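Local coordinates for protein ATP12 ATPase (Paracoccus denitrificans, PDB 2R31) that probably acts as a chaperone in the assembly of F1-ATPase, as a bacterial member of the ATP12 family, at residues A[90-95]-A[154-159]; A[21-27]-A[42-47]. One frame throughout, in Å; residues are numbered along the deposited sequence.

Overall arrangement
Interaction 2 comes first along the chain, and its two segments are joined by a short connection carrying strand 32-33; it ties the loop 42-47 to strand 24-29 of the small antiparallel sheet. Interaction 1, later in the sequence, packs helix 86-95 against helix 148-159 in the largely helical part of the chain. The contacts do not touch: their centres lie 26 Å apart and their nearest atoms about 15 Å. Helix 163-174 reaches both, meeting Leu93 and Val158 through Leu166 at interaction 1, and Leu44 and Pro45 through Phe164 at interaction 2. Each contact is partly buried, with apolar side chains inside and an arginine nearer the surface.

Interaction 1: A[90-95]-A[154-159]; sequences AAMLGD and LRAEVA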
# COMPACT_ATOMS: atom_id res chain seq x y z
N ALA A 90 -7.48 0.61 10.64
CA ALA A 90 -8.28 1.59 9.91
C ALA A 90 -8.17 2.98 10.54
O ALA A 90 -8.06 4.00 9.83
CB ALA A 90 -9.72 1.15 9.83
N ALA A 91 -8.21 3.06 11.87
CA ALA A 91 -8.11 4.37 12.54
C ALA A 91 -6.73 4.97 12.30
O ALA A 91 -6.59 6.17 12.03
CB ALA A 91 -8.38 4.20 14.00
N MET A 92 -5.68 4.14 12.38
CA MET A 92 -4.33 4.61 12.18
C MET A 92 -4.13 5.18 10.78
O MET A 92 -3.52 6.25 10.59
CB MET A 92 -3.37 3.44 12.49
CG MET A 92 -1.89 3.75 12.31
SD MET A 92 -1.28 3.65 10.65
CE MET A 92 -1.37 1.91 10.38
N LEU A 93 -4.62 4.46 9.77
CA LEU A 93 -4.46 4.94 8.39
C LEU A 93 -5.31 6.18 8.18
O LEU A 93 -4.87 7.17 7.54
CB LEU A 93 -4.77 3.85 7.40
CG LEU A 93 -3.79 2.69 7.36
CD1 LEU A 93 -4.31 1.58 6.46
CD2 LEU A 93 -2.40 3.15 6.93
N GLY A 94 -6.54 6.19 8.70
CA GLY A 94 -7.39 7.35 8.56
C GLY A 94 -6.77 8.59 9.21
O GLY A 94 -6.99 9.73 8.75
N ASP A 95 -6.02 8.41 10.29
CA ASP A 95 -5.38 9.50 10.99
C ASP A 95 -4.29 10.19 10.16
O ASP A 95 -3.95 11.35 10.46
CB ASP A 95 -4.76 9.06 12.27
CG ASP A 95 -5.69 8.82 13.37
OD1 ASP A 95 -6.90 9.24 13.29
OD2 ASP A 95 -5.23 8.17 14.35
N LEU A 154 -12.60 11.22 6.34
CA LEU A 154 -11.46 10.40 5.91
C LEU A 154 -11.38 9.11 6.74
O LEU A 154 -11.09 8.04 6.19
CB LEU A 154 -10.20 11.23 5.98
CG LEU A 154 -10.10 12.32 4.90
CD1 LEU A 154 -8.97 13.28 5.18
CD2 LEU A 154 -9.98 11.72 3.49
N ARG A 155 -11.67 9.17 8.04
CA ARG A 155 -11.81 7.97 8.87
C ARG A 155 -12.84 7.03 8.28
O ARG A 155 -12.62 5.80 8.17
CB ARG A 155 -12.21 8.27 10.31
CG ARG A 155 -11.09 8.64 11.26
CD ARG A 155 -10.28 7.40 11.73
NE ARG A 155 -9.41 7.78 12.84
CZ ARG A 155 -9.80 7.85 14.10
NH1 ARG A 155 -8.91 8.23 15.02
NH2 ARG A 155 -11.03 7.55 14.48
N ALA A 156 -14.00 7.58 7.91
CA ALA A 156 -15.09 6.74 7.42
C ALA A 156 -14.73 6.10 6.10
O ALA A 156 -15.09 4.93 5.86
CB ALA A 156 -16.38 7.57 7.30
N GLU A 157 -14.05 6.81 5.23
CA GLU A 157 -13.63 6.27 3.96
C GLU A 157 -12.75 5.06 4.16
O GLU A 157 -12.94 4.00 3.54
CB GLU A 157 -12.92 7.36 3.13
CG GLU A 157 -12.57 6.89 1.75
CD GLU A 157 -13.75 6.78 0.80
OE1 GLU A 157 -14.82 7.32 1.07
OE2 GLU A 157 -13.58 6.11 -0.26
N VAL A 158 -11.76 5.16 5.03
CA VAL A 158 -10.85 4.03 5.29
C VAL A 158 -11.58 2.85 5.94
O VAL A 158 -11.37 1.69 5.60
CB VAL A 158 -9.64 4.50 6.12
CG1 VAL A 158 -8.77 3.33 6.50
CG2 VAL A 158 -8.83 5.54 5.36
N ALA A 159 -12.45 3.16 6.90
CA ALA A 159 -13.17 2.09 7.64
C ALA A 159 -14.16 1.40 6.77
O ALA A 159 -14.61 0.29 7.15
CB ALA A 159 -13.84 2.72 8.87
O HOH W 1 -10.76 4.80 9.86
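Helices 90-95 and 154-159 run roughly antiparallel, their axes approaching to 8.3 Å with 135° between their directions, and the backbones come nearest where the CA atoms of Gly94 and Arg155 are 4.5 Å apart. Gly94 makes this closeness possible: a beta carbon there would run into Arg155 CD. Val158 fills the seam with both its methyls. Val158 CG1, anti to the backbone N (chi1 175°), lies 3.5 Å from Ala90 O and also meets the CB atoms of Ala90 and Leu93, while Val158 CG2 rests 3.9 Å from Gly94 CA. Leu166 of helix 163-174 covers both Leu93 and Val158 from outside the pair.

At the exposed margin Arg155 bends at chi2 and lays its guanidinium over Ala91, whose CB sits 3.8 Å above the centre of the plane. The same group grips Asp95 side-on, with NE and NH1 both pointing to one oxygen. Arg155 NH1 reaches OD1 of Asp95 on its syn lone pair at 2.8 Å, whereas NE meets that oxygen from above the carboxylate plane; the two planes are 47° apart. NE also makes a weak bond to Ala91 O. With the Ala91 methyl over one face and the Asp95 carboxylate at the edge, the guanidinium is probably restricted in its turning. A water between the helices donates to Arg155 O at 2.7 Å and, weakly, to Ala90 O. The arrangement is a close helix-helix crossing built on small residues, Ala90, Ala91 and Gly94, with a salt bridge along its outer side, joining helices 86-95 and 148-159 of the helical region.

Interaction 2: A[21-27]-A[42-47]; sequences EEGGWAV and LRLPTE
Glu47 covers one face of the Trp25 indole, its CA 3.7 Å above the plane and offset toward the rim, while Leu44 O lies in the ring plane at the edge. In Glu47 a chi1 of -173° swings CG opposite the backbone N, out over the six-membered ring: Glu47 CG stands 4.1 Å from the centroid of that Trp25 ring in a CH-pi contact, and the carboxylate is only 14° from parallel to the indole. Ala50 of helix 47-58 and Ile18 of strand 16-21 also touch the tryptophan.

The Arg43 guanidinium has Ala26 CB over one face and a water in plane at its edge. That water accepts from NH2 and donates weakly to Glu21 OE1, linking two opposite charges that do not meet directly. A second water accepts from Arg43 NE and Gly23 N. Arg43 NH1 turns back on its own segment and binds Leu42 O at 3.0 Å, approaching from above the carbonyl plane.

The backbones of Trp25 and Leu44 form a single antiparallel hydrogen-bonded pair: Trp25 N gives to Leu44 O at 2.9 Å, and Leu44 N to Trp25 O at 2.8 Å. Leu44 CD1 meets Val27 CG2 on the buried side. Gly24 has no room for a side chain, since a beta carbon would strike Leu44 O. A serine in place of Trp25 would probably leave a gap beside Glu47, whose CB and CG would lose the ring they lie on. The chemistry thus divides the work: two backbone bonds set the loop's register, the indole covers the start of helix 47-58, and the aliphatic stem of Arg43 packs directly on the turn at Glu21 to Gly24, while its NH2 reaches the Glu21 carboxylate and its NE reaches Gly23 N through water.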
# COMPACT_ATOMS: atom_id res chain seq x y z
N GLU A 21 -13.52 -22.65 -0.48
CA GLU A 21 -14.05 -23.11 0.81
C GLU A 21 -15.03 -22.07 1.30
O GLU A 21 -15.12 -20.93 0.80
CB GLU A 21 -12.90 -23.32 1.80
CG GLU A 21 -11.91 -24.40 1.41
CD GLU A 21 -12.36 -25.80 1.75
OE1 GLU A 21 -13.33 -26.02 2.52
OE2 GLU A 21 -11.79 -26.79 1.26
N GLU A 22 -15.76 -22.38 2.37
CA GLU A 22 -16.74 -21.43 2.93
C GLU A 22 -16.10 -20.13 3.31
O GLU A 22 -16.67 -19.04 3.12
CB GLU A 22 -17.45 -22.11 4.12
CG GLU A 22 -18.47 -21.22 4.80
CD GLU A 22 -19.50 -21.96 5.64
OE1 GLU A 22 -19.92 -23.11 5.28
OE2 GLU A 22 -19.95 -21.35 6.68
N GLY A 23 -14.86 -20.16 3.87
CA GLY A 23 -14.19 -18.95 4.28
C GLY A 23 -13.46 -18.19 3.23
O GLY A 23 -12.89 -17.11 3.48
N GLY A 24 -13.43 -18.71 2.02
CA GLY A 24 -12.72 -18.09 0.91
C GLY A 24 -11.98 -19.13 0.10
O GLY A 24 -12.04 -20.34 0.33
N TRP A 25 -11.22 -18.65 -0.89
CA TRP A 25 -10.43 -19.53 -1.74
C TRP A 25 -9.18 -20.00 -0.98
O TRP A 25 -8.51 -19.21 -0.31
CB TRP A 25 -9.98 -18.84 -3.03
CG TRP A 25 -11.10 -18.58 -3.99
CD1 TRP A 25 -11.96 -17.50 -4.02
CD2 TRP A 25 -11.49 -19.44 -5.05
NE1 TRP A 25 -12.84 -17.64 -5.05
CE2 TRP A 25 -12.58 -18.83 -5.68
CE3 TRP A 25 -11.05 -20.67 -5.50
CZ2 TRP A 25 -13.24 -19.40 -6.79
CZ3 TRP A 25 -11.68 -21.24 -6.59
CH2 TRP A 25 -12.77 -20.61 -7.23
N ALA A 26 -8.89 -21.27 -1.15
CA ALA A 26 -7.66 -21.90 -0.67
C ALA A 26 -6.73 -22.14 -1.86
O ALA A 26 -7.15 -22.36 -3.00
CB ALA A 26 -7.96 -23.22 0.00
N VAL A 27 -5.42 -22.13 -1.54
CA VAL A 27 -4.38 -22.52 -2.49
C VAL A 27 -3.84 -23.86 -2.03
O VAL A 27 -3.45 -23.98 -0.86
CB VAL A 27 -3.26 -21.46 -2.54
CG1 VAL A 27 -2.08 -21.92 -3.42
CG2 VAL A 27 -3.83 -20.14 -3.07
N LEU A 42 -5.07 -19.98 5.30
CA LEU A 42 -4.95 -19.01 4.26
C LEU A 42 -6.24 -19.11 3.44
O LEU A 42 -6.45 -20.08 2.71
CB LEU A 42 -3.73 -19.19 3.36
CG LEU A 42 -3.55 -18.12 2.29
CD1 LEU A 42 -3.09 -16.81 2.91
CD2 LEU A 42 -2.56 -18.55 1.20
N ARG A 43 -7.13 -18.13 3.55
CA ARG A 43 -8.37 -18.06 2.81
C ARG A 43 -8.41 -16.67 2.15
O ARG A 43 -8.16 -15.67 2.80
CB ARG A 43 -9.59 -18.29 3.67
CG ARG A 43 -9.68 -19.70 4.20
CD ARG A 43 -9.95 -20.78 3.16
NE ARG A 43 -10.04 -22.09 3.79
CZ ARG A 43 -8.99 -22.86 4.12
NH1 ARG A 43 -7.75 -22.49 3.85
NH2 ARG A 43 -9.17 -24.02 4.74
N LEU A 44 -8.72 -16.65 0.85
CA LEU A 44 -8.61 -15.44 0.04
C LEU A 44 -9.95 -14.98 -0.51
O LEU A 44 -10.83 -15.82 -0.79
CB LEU A 44 -7.67 -15.74 -1.13
CG LEU A 44 -6.33 -16.35 -0.70
CD1 LEU A 44 -5.62 -16.83 -1.95
CD2 LEU A 44 -5.48 -15.38 0.09
N PRO A 45 -10.13 -13.69 -0.70
CA PRO A 45 -11.48 -13.18 -1.05
C PRO A 45 -11.88 -13.39 -2.49
O PRO A 45 -13.08 -13.29 -2.79
CB PRO A 45 -11.39 -11.68 -0.72
CG PRO A 45 -9.94 -11.38 -0.86
CD PRO A 45 -9.25 -12.58 -0.30
N THR A 46 -10.94 -13.60 -3.40
CA THR A 46 -11.22 -13.65 -4.84
C THR A 46 -10.48 -14.81 -5.49
O THR A 46 -9.38 -15.18 -5.12
CB THR A 46 -10.87 -12.34 -5.57
OG1 THR A 46 -9.43 -12.21 -5.46
CG2 THR A 46 -11.52 -11.13 -4.97
N GLU A 47 -11.09 -15.28 -6.59
CA GLU A 47 -10.45 -16.25 -7.46
C GLU A 47 -9.18 -15.64 -8.05
O GLU A 47 -8.16 -16.31 -8.17
CB GLU A 47 -11.40 -16.70 -8.57
CG GLU A 47 -10.80 -17.85 -9.39
CD GLU A 47 -11.45 -18.08 -10.74
OE1 GLU A 47 -12.19 -17.17 -11.20
OE2 GLU A 47 -11.21 -19.11 -11.37
O HOH W 2 -11.89 -25.21 5.16
O HOH W 3 -12.90 -22.08 5.30
O HOH W 4 -5.00 -22.09 1.39